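Local coordinates for brain tumor protein (PDB 6J9R), which acts as a translational repressor of the TRIM family, whose coiled-coil domain pairs two chains into an elongated antiparallel dimer, at the interface of chains A and B. Numbering follows the deposited sequence. Chains: chain A/B, Brain tumor protein.

The centres of the C-alpha atoms of contact 1 and contact 2 lie about 52 Å apart along one rod-like dimer. Both draw their chain A residues from the long helix 30-104, but the partner differs: contact 1 meets the same long helix of chain B, whereas contact 2 meets the short N-terminal helix 7-23 of chain B. Contact 1 sits in the middle of the antiparallel coiled coil and contact 2 at one end, where the long helix of A finishes. Because the interface is two-fold symmetric, each contact recurs with the chains exchanged, so the pairing is held at the centre and at both ends.

Contact 1: the interface of chains A and B. Residues chain A 59-60, 63, 67; chain B 49, 52.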
ATOM      1  N   LEU A  59       4.019  -4.126  -2.461  1.00 33.48           N
ATOM      2  CA  LEU A  59       4.470  -4.161  -1.089  1.00 32.44           C
ATOM      3  C   LEU A  59       5.475  -5.296  -0.840  1.00 37.53           C
ATOM      4  O   LEU A  59       6.452  -5.089  -0.132  1.00 33.41           O
ATOM      5  CB  LEU A  59       3.281  -4.282  -0.138  1.00 39.95           C
ATOM      6  CG  LEU A  59       2.407  -3.026  -0.054  1.00 44.13           C
ATOM      7  N   ASP A  60       5.290  -6.451  -1.472  1.00 34.14           N
ATOM      8  CA  ASP A  60       6.218  -7.554  -1.258  1.00 35.19           C
ATOM      9  C   ASP A  60       7.601  -7.202  -1.785  1.00 35.25           C
ATOM     10  O   ASP A  60       8.607  -7.300  -1.090  1.00 35.50           O
ATOM     11  CB  ASP A  60       5.730  -8.820  -1.972  1.00 39.16           C
ATOM     12  CG  ASP A  60       4.411  -9.347  -1.418  1.00 52.72           C
ATOM     13  OD1 ASP A  60       4.026  -8.964  -0.286  1.00 56.86           O
ATOM     14  OD2 ASP A  60       3.726 -10.117  -2.147  1.00 61.16           O
ATOM     15  N   LYS A  63       9.465  -4.653   0.117  1.00 33.71           N
ATOM     16  CA  LYS A  63       9.982  -5.239   1.331  1.00 34.26           C
ATOM     17  C   LYS A  63      11.260  -6.017   1.117  1.00 35.04           C
ATOM     18  O   LYS A  63      12.213  -5.857   1.887  1.00 35.16           O
ATOM     19  CB  LYS A  63       8.963  -6.179   1.945  1.00 34.83           C
ATOM     20  CG  LYS A  63       9.541  -7.048   3.078  1.00 35.84           C
ATOM     21  CD  LYS A  63       8.709  -8.333   3.156  1.00 36.83           C
ATOM     22  CE  LYS A  63       9.361  -9.362   4.006  1.00 38.18           C
ATOM     23  NZ  LYS A  63       8.440 -10.471   4.362  1.00 44.63           N
ATOM     24  N   LEU A  67      15.061  -5.353   2.627  1.00 35.36           N
ATOM     25  CA  LEU A  67      15.792  -6.370   3.397  1.00 36.39           C
ATOM     26  C   LEU A  67      17.155  -6.577   2.761  1.00 36.66           C
ATOM     27  O   LEU A  67      18.152  -6.739   3.459  1.00 38.01           O
ATOM     28  CB  LEU A  67      15.037  -7.693   3.456  1.00 37.42           C
ATOM     29  CG  LEU A  67      13.716  -7.690   4.241  1.00 43.30           C
ATOM     30  CD1 LEU A  67      12.886  -8.937   3.959  1.00 38.36           C
ATOM     31  CD2 LEU A  67      13.950  -7.532   5.739  1.00 41.28           C
TER
ATOM     32  N   ASN B  49       9.593  -6.650   8.625  1.00 29.50           N
ATOM     33  CA  ASN B  49       8.647  -7.716   8.422  1.00 29.42           C
ATOM     34  C   ASN B  49       7.299  -7.451   9.101  1.00 29.62           C
ATOM     35  O   ASN B  49       6.234  -7.763   8.540  1.00 29.44           O
ATOM     36  CB  ASN B  49       9.219  -9.056   8.905  1.00 29.68           C
ATOM     37  CG  ASN B  49      10.158  -9.684   7.896  1.00 29.48           C
ATOM     38  OD1 ASN B  49      10.278  -9.208   6.784  1.00 40.62           O
ATOM     39  ND2 ASN B  49      10.782 -10.784   8.266  1.00 40.60           N
ATOM     40  N   HIS B  52       5.452  -4.740   7.115  1.00 28.99           N
ATOM     41  CA  HIS B  52       4.951  -5.285   5.869  1.00 28.53           C
ATOM     42  C   HIS B  52       3.732  -6.151   6.104  1.00 28.56           C
ATOM     43  O   HIS B  52       2.779  -6.096   5.353  1.00 31.08           O
ATOM     44  CB  HIS B  52       6.007  -6.123   5.161  1.00 31.06           C
ATOM     45  CG  HIS B  52       5.450  -6.899   4.014  1.00 29.26           C
ATOM     46  ND1 HIS B  52       5.085  -8.221   4.127  1.00 31.39           N
ATOM     47  CD2 HIS B  52       5.142  -6.523   2.752  1.00 30.28           C
ATOM     48  CE1 HIS B  52       4.591  -8.637   2.969  1.00 29.05           C
ATOM     49  NE2 HIS B  52       4.617  -7.628   2.121  1.00 31.35           N
TER
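B:His52 of one long helix reaches across to A:Asp60 and A:Lys63 of the other, and its imidazole is met on a face and at an edge by these two residues. Its CG stands anti to the backbone N (chi1 169°), which directs the ring toward chain A. At the tip, B:His52 NE2 donates a hydrogen bond of 2.8 Å to OD1 of the A:Asp60 carboxylate. The acceptor lies close to the ring plane and uses its anti lone pair, although the bond is bent, with 140° at the hydrogen. Histidine suits this place because it offers an N-H at its rim and a flat face for packing.

A:Lys63 supplies that packing. From CB outward, A:Lys63 CB lies 3.9 Å from CD2 of B:His52, and CG passes near the ring's CG. A:Lys63 CD then sits over the face, 3.8 Å from the B:His52 ring centroid and offset toward the rim, in a CH-pi contact. With the chain extended beyond CG, the tip continues past the ring to B:Asn49; A:Lys63 NZ is modelled 3.3 Å from B:Asn49 OD1, the side-chain amide oxygen, but CE is placed implausibly close to the same oxygen, so this detail is doubtful. A:Lys63 NZ is also 4.0 Å from ND1 of B:His52, a proximity that might disfavour a charged imidazole, while the aspartate would favour one. Lysine thus combines a long apolar stem for the ring with a polar end that may interact with the amide oxygen. Nearby, the carbonyl O of A:Leu59 approaches CD2 of B:His52 at 3.5 Å.

All six residues belong to helices 30-104 of the two chains, placing this mixed polar and packing layer near the middle of the antiparallel coiled coil.

Contact 2: the interface of chains A and B. Residues chain A 95-96, 99-100, 103; chain B 17, 20.
A:Leu96 and B:Ile20, like the other residues that meet here, have helical backbone torsions, with phi between -60° and -67° throughout; helix 7-23 of chain B lies against the C-terminal end of helix 30-104 of chain A. Their methyl groups meet tip to tip, CD1 of A:Leu96 lying 3.6 Å from CD1 of B:Ile20. CD1 of B:Ile20 also lies 4.1 Å from CA of A:Gly95, where glycine, having no side chain, allows a close approach to the helix backbone.

B:Arg17 covers the next turns. CG of B:Arg17 packs 3.9 Å from SG of A:Cys99, a small residue that lets the arginine lie near the helix. The chain then bends at chi3 (100°) and brings the guanidinium toward A:Glu103, with B:Arg17 NH1 passing 3.4 Å from CB of A:Cys99. NH1 of B:Arg17 donates to OE2 of A:Glu103 at 2.5 Å, a salt-bridged hydrogen bond on the syn lone pair, very short and strongly bent (121° at the hydrogen). The same B:Arg17 NH1 hydrogen-bonds A:Glu103 OE1 at 2.7 Å, so one nitrogen is shared between both oxygens in a fork. The carboxylate and guanidinium planes are nearly coplanar. OE2 of A:Glu100 is 4.5 Å from NH2 of B:Arg17, near but not in contact, and may add to the attraction.

Arginine is apt here, its apolar stem packing and its charged tip pairing. Together the apolar and ionic contacts fasten the N-terminal helix of one chain to the partner's long helix, probably helping to stabilise the end of the dimer.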
ATOM      1  N   GLY A  95      53.220   1.434  17.642  1.00 40.13           N
ATOM      2  CA  GLY A  95      53.363   2.609  18.475  1.00 40.30           C
ATOM      3  C   GLY A  95      54.090   2.286  19.766  1.00 42.94           C
ATOM      4  O   GLY A  95      55.034   2.980  20.166  1.00 41.99           O
ATOM      5  N   LEU A  96      53.658   1.208  20.401  1.00 48.50           N
ATOM      6  CA  LEU A  96      54.258   0.712  21.631  1.00 51.91           C
ATOM      7  C   LEU A  96      55.712   0.301  21.445  1.00 51.97           C
ATOM      8  O   LEU A  96      56.567   0.595  22.283  1.00 47.78           O
ATOM      9  CB  LEU A  96      53.443  -0.467  22.158  1.00 53.63           C
ATOM     10  CG  LEU A  96      52.580  -0.232  23.400  1.00 62.10           C
ATOM     11  CD1 LEU A  96      52.385   1.246  23.717  1.00 61.69           C
ATOM     12  CD2 LEU A  96      51.241  -0.919  23.218  1.00 62.91           C
ATOM     13  N   CYS A  99      57.661   3.412  21.078  1.00 42.06           N
ATOM     14  CA  CYS A  99      57.829   4.103  22.354  1.00 43.20           C
ATOM     15  C   CYS A  99      58.903   3.439  23.202  1.00 55.01           C
ATOM     16  O   CYS A  99      59.767   4.104  23.787  1.00 57.87           O
ATOM     17  CB  CYS A  99      56.525   4.127  23.143  1.00 44.35           C
ATOM     18  SG  CYS A  99      55.275   5.214  22.468  1.00 49.08           S
ATOM     19  N   GLU A 100      58.853   2.116  23.245  1.00 45.04           N
ATOM     20  CA  GLU A 100      59.802   1.373  24.036  1.00 46.32           C
ATOM     21  C   GLU A 100      61.184   1.526  23.480  1.00 45.30           C
ATOM     22  O   GLU A 100      62.128   1.689  24.236  1.00 51.68           O
ATOM     23  CB  GLU A 100      59.415  -0.086  24.103  1.00 47.42           C
ATOM     24  CG  GLU A 100      58.204  -0.293  24.974  1.00 64.25           C
ATOM     25  CD  GLU A 100      57.675  -1.690  24.865  1.00 75.07           C
ATOM     26  OE1 GLU A 100      58.274  -2.472  24.097  1.00 80.16           O
ATOM     27  OE2 GLU A 100      56.670  -2.006  25.542  1.00 80.40           O
ATOM     28  N   GLU A 103      62.302   5.053  24.562  1.00 48.39           N
ATOM     29  CA  GLU A 103      62.521   5.182  25.994  1.00 49.96           C
ATOM     30  C   GLU A 103      63.806   4.506  26.482  1.00 48.68           C
ATOM     31  O   GLU A 103      64.331   4.874  27.524  1.00 55.73           O
ATOM     32  CB  GLU A 103      61.298   4.627  26.718  1.00 48.14           C
ATOM     33  CG  GLU A 103      60.147   5.608  26.719  1.00 63.38           C
ATOM     34  CD  GLU A 103      58.801   4.927  26.783  1.00 68.89           C
ATOM     35  OE1 GLU A 103      58.763   3.680  26.901  1.00 66.52           O
ATOM     36  OE2 GLU A 103      57.773   5.640  26.729  1.00 77.91           O
TER
ATOM     37  N   ARG B  17      51.274   7.556  23.787  1.00 57.19           N
ATOM     38  CA  ARG B  17      50.764   6.539  24.708  1.00 62.60           C
ATOM     39  C   ARG B  17      49.324   6.855  25.115  1.00 67.71           C
ATOM     40  O   ARG B  17      48.518   5.948  25.341  1.00 70.86           O
ATOM     41  CB  ARG B  17      51.660   6.415  25.947  1.00 57.56           C
ATOM     42  CG  ARG B  17      53.074   5.947  25.612  1.00 56.64           C
ATOM     43  CD  ARG B  17      53.872   5.514  26.835  1.00 56.02           C
ATOM     44  NE  ARG B  17      53.845   4.056  26.903  1.00 62.27           N
ATOM     45  CZ  ARG B  17      54.905   3.277  26.701  1.00 61.01           C
ATOM     46  NH1 ARG B  17      56.081   3.824  26.464  1.00 54.32           N
ATOM     47  NH2 ARG B  17      54.790   1.953  26.749  1.00 64.03           N
ATOM     48  N   ILE B  20      47.165   5.999  22.093  1.00 69.10           N
ATOM     49  CA  ILE B  20      47.115   4.542  22.087  1.00 69.38           C
ATOM     50  C   ILE B  20      46.106   4.060  23.117  1.00 73.30           C
ATOM     51  O   ILE B  20      45.263   3.209  22.822  1.00 71.81           O
ATOM     52  CB  ILE B  20      48.482   3.910  22.398  1.00 66.29           C
ATOM     53  CG1 ILE B  20      49.401   3.980  21.183  1.00 61.51           C
ATOM     54  CG2 ILE B  20      48.314   2.462  22.819  1.00 69.12           C
ATOM     55  CD1 ILE B  20      50.818   3.558  21.494  1.00 58.84           C
TER